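PDB 2BDQ: copper homeostasis protein CutC from Streptococcus agalactiae, which probably binds copper ions and, as a cytoplasmic member of the CutC family, is thought to take part in copper homeostasis. Local coordinates for residues Asn67-Asn71 with Gly96-Ser100; Ile104-Glu110 with Gln141-Phe147. The contacts are given in a common frame with arbitrary orientation. Numbering follows the deposited sequence.

Contact 1: residues Asn67-Asn71 with Gly96-Ser100; sequences NFVYN and GILTS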
loop_
_atom_site.group_PDB
_atom_site.type_symbol
_atom_site.label_atom_id
_atom_site.label_comp_id
_atom_site.label_asym_id
_atom_site.label_seq_id
_atom_site.Cartn_x
_atom_site.Cartn_y
_atom_site.Cartn_z
ATOM N N ASN A 67 -9.410 -9.994 -7.019
ATOM C CA ASN A 67 -10.189 -9.730 -8.234
ATOM C C ASN A 67 -9.977 -8.392 -8.903
ATOM O O ASN A 67 -9.413 -7.475 -8.329
ATOM C CB ASN A 67 -11.689 -9.792 -7.926
ATOM C CG ASN A 67 -12.272 -11.157 -8.123
ATOM O OD1 ASN A 67 -13.457 -11.375 -7.851
ATOM N ND2 ASN A 67 -11.458 -12.091 -8.605
ATOM N N PHE A 68 -10.503 -8.305 -10.124
ATOM C CA PHE A 68 -10.485 -7.093 -10.915
ATOM C C PHE A 68 -11.955 -6.728 -11.164
ATOM O O PHE A 68 -12.278 -5.958 -12.067
ATOM C CB PHE A 68 -9.737 -7.309 -12.242
ATOM C CG PHE A 68 -8.289 -7.669 -12.062
ATOM C CD1 PHE A 68 -7.406 -6.773 -11.460
ATOM C CD2 PHE A 68 -7.821 -8.933 -12.430
ATOM C CE1 PHE A 68 -6.077 -7.133 -11.216
ATOM C CE2 PHE A 68 -6.497 -9.300 -12.190
ATOM C CZ PHE A 68 -5.622 -8.403 -11.581
ATOM N N VAL A 69 -12.844 -7.299 -10.355
ATOM C CA VAL A 69 -14.275 -7.017 -10.466
ATOM C C VAL A 69 -14.564 -6.102 -9.290
ATOM O O VAL A 69 -14.783 -6.568 -8.168
ATOM C CB VAL A 69 -15.132 -8.302 -10.333
ATOM C CG1 VAL A 69 -16.582 -7.996 -10.682
ATOM C CG2 VAL A 69 -14.587 -9.389 -11.233
ATOM N N TYR A 70 -14.559 -4.799 -9.547
ATOM C CA TYR A 70 -14.763 -3.817 -8.493
ATOM C C TYR A 70 -16.189 -3.345 -8.284
ATOM O O TYR A 70 -16.950 -3.171 -9.235
ATOM C CB TYR A 70 -13.868 -2.597 -8.741
ATOM C CG TYR A 70 -12.409 -2.929 -8.944
ATOM C CD1 TYR A 70 -11.812 -2.800 -10.200
ATOM C CD2 TYR A 70 -11.626 -3.382 -7.885
ATOM C CE1 TYR A 70 -10.462 -3.122 -10.393
ATOM C CE2 TYR A 70 -10.286 -3.705 -8.062
ATOM C CZ TYR A 70 -9.706 -3.578 -9.311
ATOM O OH TYR A 70 -8.382 -3.933 -9.463
ATOM N N ASN A 71 -16.538 -3.128 -7.018
ATOM C CA ASN A 71 -17.859 -2.639 -6.671
ATOM C C ASN A 71 -17.837 -1.110 -6.770
ATOM O O ASN A 71 -16.776 -0.501 -6.960
ATOM C CB ASN A 71 -18.252 -3.115 -5.262
ATOM C CG ASN A 71 -17.318 -2.603 -4.174
ATOM O OD1 ASN A 71 -17.178 -3.229 -3.128
ATOM N ND2 ASN A 71 -16.691 -1.462 -4.410
ATOM N N GLY A 96 -6.986 -1.915 -14.394
ATOM C CA GLY A 96 -7.561 -3.056 -15.084
ATOM C C GLY A 96 -8.849 -3.463 -14.416
ATOM O O GLY A 96 -8.861 -3.795 -13.230
ATOM N N ILE A 97 -9.940 -3.430 -15.172
ATOM C CA ILE A 97 -11.240 -3.794 -14.633
ATOM C C ILE A 97 -11.883 -4.874 -15.502
ATOM O O ILE A 97 -11.966 -4.734 -16.721
ATOM C CB ILE A 97 -12.186 -2.579 -14.596
ATOM C CG1 ILE A 97 -11.439 -1.341 -14.099
ATOM C CG2 ILE A 97 -13.364 -2.865 -13.671
ATOM C CD1 ILE A 97 -12.261 -0.054 -14.197
ATOM N N LEU A 98 -12.352 -5.942 -14.866
ATOM C CA LEU A 98 -12.992 -7.039 -15.583
ATOM C C LEU A 98 -14.360 -7.349 -15.017
ATOM O O LEU A 98 -14.630 -7.080 -13.856
ATOM C CB LEU A 98 -12.151 -8.310 -15.492
ATOM C CG LEU A 98 -10.712 -8.301 -16.007
ATOM C CD1 LEU A 98 -10.117 -9.676 -15.762
ATOM C CD2 LEU A 98 -10.667 -7.942 -17.485
ATOM N N THR A 99 -15.213 -7.937 -15.849
ATOM C CA THR A 99 -16.557 -8.328 -15.444
ATOM C C THR A 99 -16.453 -9.721 -14.831
ATOM O O THR A 99 -15.416 -10.377 -14.947
ATOM C CB THR A 99 -17.513 -8.407 -16.662
ATOM O OG1 THR A 99 -17.040 -9.411 -17.576
ATOM C CG2 THR A 99 -17.579 -7.064 -17.383
ATOM N N SER A 100 -17.535 -10.166 -14.195
ATOM C CA SER A 100 -17.580 -11.478 -13.565
ATOM C C SER A 100 -17.274 -12.597 -14.558
ATOM O O SER A 100 -16.843 -13.683 -14.163
ATOM C CB SER A 100 -18.953 -11.712 -12.929
ATOM O OG SER A 100 -19.983 -11.714 -13.910
HETATM O O HOH W 1 -6.859 -2.100 -11.341
#
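Gly96, just past the end of strand 92-95, meets two aromatic residues through its backbone: Gly96 O lies 3.3 Å from Tyr70 CE1, at the edge of that ring, and 3.8 Å from Phe68 CB. Water 1 adds a polar link, donating to Tyr70 OH (3.0 Å) and accepting a weak bond from Gly96 N (3.1 Å). Ile97 points its CB away, toward helix 106-116, yet its CG2 still meets Tyr70 CD1 at 3.8 Å. At Leu98 the backbones join: Leu98 N donates to Phe68 O (2.8 Å, nearly linear), flanked by CA-H...O contacts from Ile97 CA to Phe68 O (3.5 Å) and from Val69 CA to Leu98 O (3.4 Å). The leucine side chain adds apolar cover, CG to Phe68 CB at 4.0 Å. Farther on, Thr99 O touches Val69 CG2 (3.9 Å), while Thr99 OG1 bonds to Asn101 and His103; Ser100 N ends the contact 4.2 Å from Val69 CG1. The Phe68 ring meets that of His124. Two neighbouring beta-alpha loops thus pair at the C-terminal ends of the strands of a TIM barrel, where active sites of this fold usually lie.

Contact 2: residues Ile104-Glu110 with Gln141-Phe147; sequences IDTEAIE and QLVALGF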
loop_
_atom_site.group_PDB
_atom_site.type_symbol
_atom_site.label_atom_id
_atom_site.label_comp_id
_atom_site.label_asym_id
_atom_site.label_seq_id
_atom_site.Cartn_x
_atom_site.Cartn_y
_atom_site.Cartn_z
ATOM N N ILE A 104 -13.432 -7.484 -20.471
ATOM C CA ILE A 104 -13.155 -6.101 -20.140
ATOM C C ILE A 104 -14.436 -5.363 -19.791
ATOM O O ILE A 104 -15.380 -5.341 -20.575
ATOM C CB ILE A 104 -12.461 -5.380 -21.306
ATOM C CG1 ILE A 104 -11.072 -5.981 -21.520
ATOM C CG2 ILE A 104 -12.365 -3.890 -21.014
ATOM C CD1 ILE A 104 -10.279 -5.309 -22.594
ATOM N N ASP A 105 -14.467 -4.765 -18.604
ATOM C CA ASP A 105 -15.638 -4.021 -18.170
ATOM C C ASP A 105 -15.550 -2.614 -18.753
ATOM O O ASP A 105 -15.082 -1.684 -18.090
ATOM C CB ASP A 105 -15.694 -3.952 -16.640
ATOM C CG ASP A 105 -17.011 -3.382 -16.130
ATOM O OD1 ASP A 105 -17.660 -2.632 -16.888
ATOM O OD2 ASP A 105 -17.391 -3.674 -14.975
ATOM N N THR A 106 -15.994 -2.474 -20.000
ATOM C CA THR A 106 -15.965 -1.198 -20.712
ATOM C C THR A 106 -16.736 -0.085 -20.012
ATOM O O THR A 106 -16.260 1.040 -19.934
ATOM C CB THR A 106 -16.533 -1.344 -22.150
ATOM O OG1 THR A 106 -15.781 -2.330 -22.869
ATOM C CG2 THR A 106 -16.447 -0.018 -22.895
ATOM N N GLU A 107 -17.926 -0.392 -19.510
ATOM C CA GLU A 107 -18.727 0.622 -18.844
ATOM C C GLU A 107 -18.028 1.192 -17.612
ATOM O O GLU A 107 -18.046 2.405 -17.394
ATOM C CB GLU A 107 -20.104 0.064 -18.463
ATOM C CG GLU A 107 -20.079 -1.368 -17.934
ATOM C CD GLU A 107 -20.204 -2.407 -19.043
ATOM O OE1 GLU A 107 -21.264 -2.435 -19.707
ATOM O OE2 GLU A 107 -19.250 -3.190 -19.247
ATOM N N ALA A 108 -17.402 0.330 -16.816
ATOM C CA ALA A 108 -16.711 0.794 -15.614
ATOM C C ALA A 108 -15.527 1.680 -15.991
ATOM O O ALA A 108 -15.330 2.745 -15.402
ATOM C CB ALA A 108 -16.243 -0.394 -14.765
ATOM N N ILE A 109 -14.744 1.254 -16.980
ATOM C CA ILE A 109 -13.593 2.038 -17.413
ATOM C C ILE A 109 -14.016 3.402 -17.955
ATOM O O ILE A 109 -13.365 4.412 -17.675
ATOM C CB ILE A 109 -12.781 1.304 -18.507
ATOM C CG1 ILE A 109 -12.157 0.035 -17.930
ATOM C CG2 ILE A 109 -11.681 2.216 -19.049
ATOM C CD1 ILE A 109 -11.506 -0.829 -18.958
ATOM N N GLU A 110 -15.093 3.439 -18.736
ATOM C CA GLU A 110 -15.556 4.709 -19.284
ATOM C C GLU A 110 -15.933 5.671 -18.163
ATOM O O GLU A 110 -15.757 6.876 -18.301
ATOM C CB GLU A 110 -16.748 4.502 -20.234
ATOM C CG GLU A 110 -16.407 3.678 -21.466
ATOM C CD GLU A 110 -17.503 3.681 -22.528
ATOM O OE1 GLU A 110 -18.681 3.416 -22.193
ATOM O OE2 GLU A 110 -17.178 3.945 -23.706
ATOM N N GLN A 141 -11.005 -3.317 -28.113
ATOM C CA GLN A 141 -11.760 -2.539 -27.138
ATOM C C GLN A 141 -10.841 -1.575 -26.405
ATOM O O GLN A 141 -11.225 -0.437 -26.138
ATOM C CB GLN A 141 -12.433 -3.452 -26.123
ATOM C CG GLN A 141 -13.607 -4.244 -26.663
ATOM C CD GLN A 141 -14.110 -5.258 -25.655
ATOM O OE1 GLN A 141 -15.179 -5.837 -25.824
ATOM N NE2 GLN A 141 -13.331 -5.485 -24.602
ATOM N N LEU A 142 -9.633 -2.024 -26.073
ATOM C CA LEU A 142 -8.691 -1.155 -25.375
ATOM C C LEU A 142 -8.259 -0.013 -26.285
ATOM O O LEU A 142 -8.041 1.109 -25.823
ATOM C CB LEU A 142 -7.469 -1.945 -24.902
ATOM C CG LEU A 142 -7.736 -2.930 -23.765
ATOM C CD1 LEU A 142 -6.447 -3.650 -23.420
ATOM C CD2 LEU A 142 -8.293 -2.188 -22.550
ATOM N N VAL A 143 -8.132 -0.300 -27.578
ATOM C CA VAL A 143 -7.754 0.718 -28.551
ATOM C C VAL A 143 -8.886 1.746 -28.628
ATOM O O VAL A 143 -8.642 2.956 -28.660
ATOM C CB VAL A 143 -7.534 0.106 -29.957
ATOM C CG1 VAL A 143 -7.357 1.220 -30.994
ATOM C CG2 VAL A 143 -6.304 -0.792 -29.946
ATOM N N ALA A 144 -10.124 1.256 -28.640
ATOM C CA ALA A 144 -11.291 2.129 -28.710
ATOM C C ALA A 144 -11.428 2.982 -27.454
ATOM O O ALA A 144 -11.917 4.107 -27.509
ATOM C CB ALA A 144 -12.552 1.299 -28.922
ATOM N N LEU A 145 -10.993 2.438 -26.323
ATOM C CA LEU A 145 -11.054 3.146 -25.053
ATOM C C LEU A 145 -9.916 4.153 -24.915
ATOM O O LEU A 145 -9.822 4.857 -23.911
ATOM C CB LEU A 145 -11.005 2.152 -23.901
ATOM C CG LEU A 145 -12.255 1.288 -23.768
ATOM C CD1 LEU A 145 -12.028 0.190 -22.756
ATOM C CD2 LEU A 145 -13.427 2.167 -23.354
ATOM N N GLY A 146 -9.041 4.209 -25.916
ATOM C CA GLY A 146 -7.935 5.151 -25.882
ATOM C C GLY A 146 -6.743 4.776 -25.020
ATOM O O GLY A 146 -6.025 5.662 -24.556
ATOM N N PHE A 147 -6.531 3.478 -24.804
ATOM C CA PHE A 147 -5.409 2.991 -24.003
ATOM C C PHE A 147 -4.105 3.048 -24.798
ATOM O O PHE A 147 -4.104 2.826 -26.004
ATOM C CB PHE A 147 -5.678 1.558 -23.544
ATOM C CG PHE A 147 -6.362 1.472 -22.216
ATOM C CD1 PHE A 147 -5.634 1.168 -21.062
ATOM C CD2 PHE A 147 -7.733 1.710 -22.105
ATOM C CE1 PHE A 147 -6.262 1.104 -19.820
ATOM C CE2 PHE A 147 -8.363 1.648 -20.863
ATOM C CZ PHE A 147 -7.618 1.341 -19.715
HETATM O O HOH W 2 -13.404 -7.887 -23.265
#
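Leucine and isoleucine side chains in staggered rotamers fill the space between these two helix ends. Leu145, in the mt rotamer, points toward helix 106-116 and wedges between its side chains: CD1 lies 4.0 Å from Ile109 CD1, and CD2 is 3.8 Å from both Thr106 CG2 and Glu110 CG, so the exposed glutamate contributes its aliphatic part. Ile104 and Ile109 are also mt; this extended form carries Ile104 CD1 to 3.7 Å from Leu142 CG. Ile109 CG2 abuts the edge of the Phe147 ring, 3.8 Å from CE2. Gln141 stretches out (m, then t) until NE2 donates to water 2 at 2.8 Å, which also accepts from Ile104 N at 2.8 Å. Asp105, with chi1 t, reaches forward into the first turn as N-cap, OD1 accepting from Ala108 N (3.0 Å). Gly146, whose positive phi suits glycine, ends helix 135-144 in a Schellman motif. Side by side over strand 121-123, touching Phe123 through Ile109 and Leu142, these are neighbouring outer helices of a TIM barrel.

Both contacts are partly buried, but they occupy different layers of the barrel. Contact 1 joins loops that follow adjacent strands, and it combines one direct backbone hydrogen bond and a bridging water with a few apolar contacts; contact 2 joins two helices of the outer layer through branched apolar side chains, with no direct hydrogen bond and a single water bridge at one end. Their centres lie 13 Å apart and the fourth beta-alpha unit runs through both: strand 92-95, the loop at 96-100 and helix 106-116. They touch where Ile97 O probably accepts a hydrogen bond from Asp105 N (3.1 Å) and Ile97 CD1 packs on Ile109 CG1 (3.7 Å), so Ile97 belongs to both neighbourhoods.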